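Local coordinates for protein geranyltranstransferase (Legionella pneumophila subsp. pneumophila, PDB 3LOM) that probably joins isopentenyl diphosphate to allylic diphosphates, with magnesium, to make farnesyl or geranylgeranyl diphosphate, at residues 142-145 and 146-150; 211-214 and 215-219. One frame throughout, in Å; residues are numbered along the deposited sequence.

In the fold
Contacts 1 and 2 are both i to i+4 contacts, each inside a single helix of the mainly helical isoprenoid synthase fold: contact 1 takes up most of the first two thirds of helix 141-155, and contact 2 lies near the start of helix 209-236. Their centres lie 19 Å apart and their nearest atoms about 8 Å, so they do not touch; helix 178-201 bridges them, with E198 packing on V150 of contact 1 and pairing with R216 of contact 2. In both, a threonine hydroxyl bonds back to the carbonyl four residues earlier. Contact 1 faces the second subunit, whereas contact 2 meets no other chain of the assembly.

Contact 1 of 2, residues 142-145 and 146-150; sequences AQVV and AITQV
T148 grips the carbonyl of V144 twice: its hydroxyl OG1 lies 2.7 Å from V144 O, and its backbone N, 3.1 Å from V144 O, makes the ordinary helical bond. The two donors come in from opposite faces of the carbonyl plane. What brings the hydroxyl round is chi1 of -44°, which sets OG1 beside the threonine's own N and directs it back down the helix; this return bond satisfies the polar group of a buried side chain. From the residues on either side, I147 N donates to Q143 O at 2.8 Å, Q149 N to V145 O at 2.9 Å, and A146 N to A142 O at 3.1 Å.

Apolar atoms then lie against these carbonyls. I147 lays its CG1 branch over Q143 O at 3.3 Å, and CD1 runs on beside the same oxygen. Q149 rests CB on V145 O at 3.4 Å, while the methyl of A146 sits near A142 O.

Around this stretch of helix 141-155, V144 and T148 pack on L131, L132 and L135 of helix 113-135, and I147 and V150 on M199 of helix 178-201. V145 and Q149 meet S136 and L132 of the second subunit, where V144 also touches V145 of that subunit, placing this turn at the dimer interface.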
loop_
_atom_site.group_PDB
_atom_site.type_symbol
_atom_site.label_atom_id
_atom_site.label_comp_id
_atom_site.label_asym_id
_atom_site.label_seq_id
_atom_site.Cartn_x
_atom_site.Cartn_y
_atom_site.Cartn_z
ATOM N N ALA A 142 4.908 -19.163 -6.497
ATOM C CA ALA A 142 3.597 -19.035 -7.128
ATOM C C ALA A 142 2.495 -18.763 -6.114
ATOM O O ALA A 142 1.627 -17.919 -6.352
ATOM C CB ALA A 142 3.277 -20.284 -7.954
ATOM N N GLN A 143 2.547 -19.469 -4.985
ATOM C CA GLN A 143 1.577 -19.296 -3.909
ATOM C C GLN A 143 1.745 -17.952 -3.202
ATOM O O GLN A 143 0.754 -17.313 -2.862
ATOM C CB GLN A 143 1.662 -20.446 -2.905
ATOM C CG GLN A 143 1.207 -21.795 -3.460
ATOM C CD GLN A 143 1.066 -22.871 -2.390
ATOM O OE1 GLN A 143 1.831 -22.919 -1.424
ATOM N NE2 GLN A 143 0.086 -23.748 -2.567
ATOM N N VAL A 144 2.996 -17.533 -3.007
ATOM C CA VAL A 144 3.325 -16.228 -2.422
ATOM C C VAL A 144 2.655 -15.090 -3.211
ATOM O O VAL A 144 2.004 -14.214 -2.625
ATOM C CB VAL A 144 4.869 -16.016 -2.342
ATOM C CG1 VAL A 144 5.220 -14.598 -1.857
ATOM C CG2 VAL A 144 5.508 -17.070 -1.438
ATOM N N VAL A 145 2.793 -15.147 -4.536
ATOM C CA VAL A 145 2.155 -14.212 -5.458
ATOM C C VAL A 145 0.619 -14.217 -5.333
ATOM O O VAL A 145 0.005 -13.160 -5.158
ATOM C CB VAL A 145 2.626 -14.480 -6.909
ATOM C CG1 VAL A 145 1.811 -13.689 -7.926
ATOM C CG2 VAL A 145 4.102 -14.142 -7.041
ATOM N N ALA A 146 0.015 -15.403 -5.367
ATOM C CA ALA A 146 -1.446 -15.528 -5.288
ATOM C C ALA A 146 -2.027 -15.101 -3.941
ATOM O O ALA A 146 -3.127 -14.554 -3.900
ATOM C CB ALA A 146 -1.903 -16.950 -5.650
ATOM N N ILE A 147 -1.286 -15.355 -2.859
ATOM C CA ILE A 147 -1.658 -14.922 -1.502
ATOM C C ILE A 147 -1.685 -13.389 -1.406
ATOM O O ILE A 147 -2.618 -12.801 -0.841
ATOM C CB ILE A 147 -0.703 -15.533 -0.426
ATOM C CG1 ILE A 147 -1.062 -16.999 -0.168
ATOM C CG2 ILE A 147 -0.742 -14.746 0.902
ATOM C CD1 ILE A 147 0.063 -17.815 0.419
ATOM N N THR A 148 -0.673 -12.754 -1.992
ATOM C CA THR A 148 -0.531 -11.300 -1.947
ATOM C C THR A 148 -1.568 -10.635 -2.863
ATOM O O THR A 148 -2.068 -9.545 -2.552
ATOM C CB THR A 148 0.912 -10.866 -2.300
ATOM O OG1 THR A 148 1.845 -11.718 -1.625
ATOM C CG2 THR A 148 1.174 -9.419 -1.885
ATOM N N GLN A 149 -1.895 -11.315 -3.966
ATOM C CA GLN A 149 -2.966 -10.914 -4.888
ATOM C C GLN A 149 -4.302 -10.769 -4.172
ATOM O O GLN A 149 -4.984 -9.759 -4.334
ATOM C CB GLN A 149 -3.103 -11.938 -6.020
ATOM C CG GLN A 149 -3.764 -11.413 -7.289
ATOM C CD GLN A 149 -2.756 -11.007 -8.351
ATOM O OE1 GLN A 149 -2.505 -9.819 -8.559
ATOM N NE2 GLN A 149 -2.172 -11.994 -9.026
ATOM N N VAL A 150 -4.659 -11.769 -3.371
ATOM C CA VAL A 150 -5.903 -11.749 -2.595
ATOM C C VAL A 150 -6.061 -10.491 -1.714
ATOM O O VAL A 150 -7.116 -9.852 -1.736
ATOM C CB VAL A 150 -6.054 -13.031 -1.743
ATOM C CG1 VAL A 150 -7.292 -12.955 -0.858
ATOM C CG2 VAL A 150 -6.115 -14.277 -2.637
#

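Contact 2 of 2, residues 211-214 and 215-219; sequences IKSA and LRTYG
R216 and K212 leave the helix with their first side-chain bonds turned alike, chi1 -75° and -69°, so that each CG stands beside its own backbone N and both chains head toward the start of the helix. Both then run out extended, side by side and pointing the same way. The aliphatic part of R216 slides along the carbonyl of K212, with CG 3.3 Å from K212 O. Farther out the guanidinium lies with one face toward K212 CB, which stands above the plane, offset to the rim, 3.9 Å from R216 NH1. The like charges keep apart, K212 NZ and R216 NH2 being 5.3 Å from each other, and the guanidinium has a counter-ion in E198, which takes a salt bridge from NE.

A similar torsion in T217, chi1 -56°, swings OG1 back onto the preceding turn, 2.8 Å from S213 O. This hydroxyl approaches nearly in line with the C=O bond; the backbone N of T217 reaches the same oxygen, S213 O, at 3.1 Å. One acceptor therefore serves two donors of a single residue. R216 N donates to K212 O at 3.0 Å. By contrast, Y218 N holds A214 O only weakly, at 3.3 Å.

As part of helix 209-236, the stretch rests K212 and L215 on L201 at the end of helix 178-201, while I211 packs on I65 and F284 in loops. A214 O also accepts from S280 OG, and beside it the buried Y218 touches L281, its OH hydrogen-bonded with OG1 of T295 in helix 289-303.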
loop_
_atom_site.group_PDB
_atom_site.type_symbol
_atom_site.label_atom_id
_atom_site.label_comp_id
_atom_site.label_asym_id
_atom_site.label_seq_id
_atom_site.Cartn_x
_atom_site.Cartn_y
_atom_site.Cartn_z
ATOM N N ILE A 211 -14.710 -27.787 0.306
ATOM C CA ILE A 211 -14.052 -27.099 1.417
ATOM C C ILE A 211 -14.013 -25.591 1.145
ATOM O O ILE A 211 -14.448 -24.802 1.989
ATOM C CB ILE A 211 -12.617 -27.670 1.696
ATOM C CG1 ILE A 211 -12.676 -29.119 2.214
ATOM C CG2 ILE A 211 -11.843 -26.791 2.672
ATOM C CD1 ILE A 211 -13.584 -29.362 3.425
ATOM N N LYS A 212 -13.510 -25.217 -0.037
ATOM C CA LYS A 212 -13.460 -23.827 -0.510
ATOM C C LYS A 212 -14.787 -23.099 -0.328
ATOM O O LYS A 212 -14.843 -22.050 0.312
ATOM C CB LYS A 212 -13.055 -23.772 -1.988
ATOM C CG LYS A 212 -11.609 -24.162 -2.278
ATOM C CD LYS A 212 -11.304 -24.033 -3.764
ATOM C CE LYS A 212 -9.882 -24.461 -4.077
ATOM N NZ LYS A 212 -9.557 -24.297 -5.523
ATOM N N SER A 213 -15.852 -23.690 -0.864
ATOM C CA SER A 213 -17.202 -23.133 -0.782
ATOM C C SER A 213 -17.751 -23.028 0.644
ATOM O O SER A 213 -18.567 -22.148 0.929
ATOM C CB SER A 213 -18.157 -23.957 -1.649
ATOM O OG SER A 213 -19.486 -23.865 -1.169
ATOM N N ALA A 214 -17.316 -23.926 1.524
ATOM C CA ALA A 214 -17.754 -23.918 2.921
ATOM C C ALA A 214 -17.126 -22.769 3.714
ATOM O O ALA A 214 -17.770 -22.189 4.592
ATOM C CB ALA A 214 -17.464 -25.258 3.590
ATOM N N LEU A 215 -15.870 -22.446 3.405
ATOM C CA LEU A 215 -15.187 -21.327 4.054
ATOM C C LEU A 215 -15.758 -20.006 3.541
ATOM O O LEU A 215 -16.154 -19.142 4.336
ATOM C CB LEU A 215 -13.671 -21.398 3.834
ATOM C CG LEU A 215 -12.898 -22.518 4.548
ATOM C CD1 LEU A 215 -11.437 -22.495 4.148
ATOM C CD2 LEU A 215 -13.029 -22.435 6.070
ATOM N N ARG A 216 -15.828 -19.893 2.213
ATOM C CA ARG A 216 -16.406 -18.745 1.507
ATOM C C ARG A 216 -17.801 -18.340 1.986
ATOM O O ARG A 216 -18.092 -17.150 2.108
ATOM C CB ARG A 216 -16.398 -18.995 -0.005
ATOM C CG ARG A 216 -15.018 -18.850 -0.616
ATOM C CD ARG A 216 -14.875 -19.561 -1.948
ATOM N NE ARG A 216 -13.518 -19.407 -2.473
ATOM C CZ ARG A 216 -13.057 -19.978 -3.582
ATOM N NH1 ARG A 216 -13.837 -20.766 -4.313
ATOM N NH2 ARG A 216 -11.803 -19.763 -3.960
ATOM N N THR A 217 -18.644 -19.330 2.274
ATOM C CA THR A 217 -19.982 -19.079 2.817
ATOM C C THR A 217 -19.901 -18.537 4.249
ATOM O O THR A 217 -20.548 -17.531 4.565
ATOM C CB THR A 217 -20.874 -20.343 2.741
ATOM O OG1 THR A 217 -20.924 -20.804 1.387
ATOM C CG2 THR A 217 -22.298 -20.057 3.216
ATOM N N TYR A 218 -19.098 -19.185 5.102
ATOM C CA TYR A 218 -18.863 -18.681 6.461
ATOM C C TYR A 218 -18.369 -17.232 6.415
ATOM O O TYR A 218 -18.931 -16.373 7.082
ATOM C CB TYR A 218 -17.885 -19.567 7.252
ATOM C CG TYR A 218 -17.663 -19.083 8.674
ATOM C CD1 TYR A 218 -18.589 -19.357 9.678
ATOM C CD2 TYR A 218 -16.533 -18.333 9.012
ATOM C CE1 TYR A 218 -18.398 -18.900 10.982
ATOM C CE2 TYR A 218 -16.331 -17.870 10.313
ATOM C CZ TYR A 218 -17.264 -18.160 11.289
ATOM O OH TYR A 218 -17.069 -17.708 12.568
ATOM N N GLY A 219 -17.345 -16.983 5.595
ATOM C CA GLY A 219 -16.781 -15.648 5.379
ATOM C C GLY A 219 -17.721 -14.538 4.930
ATOM O O GLY A 219 -17.659 -13.425 5.466
#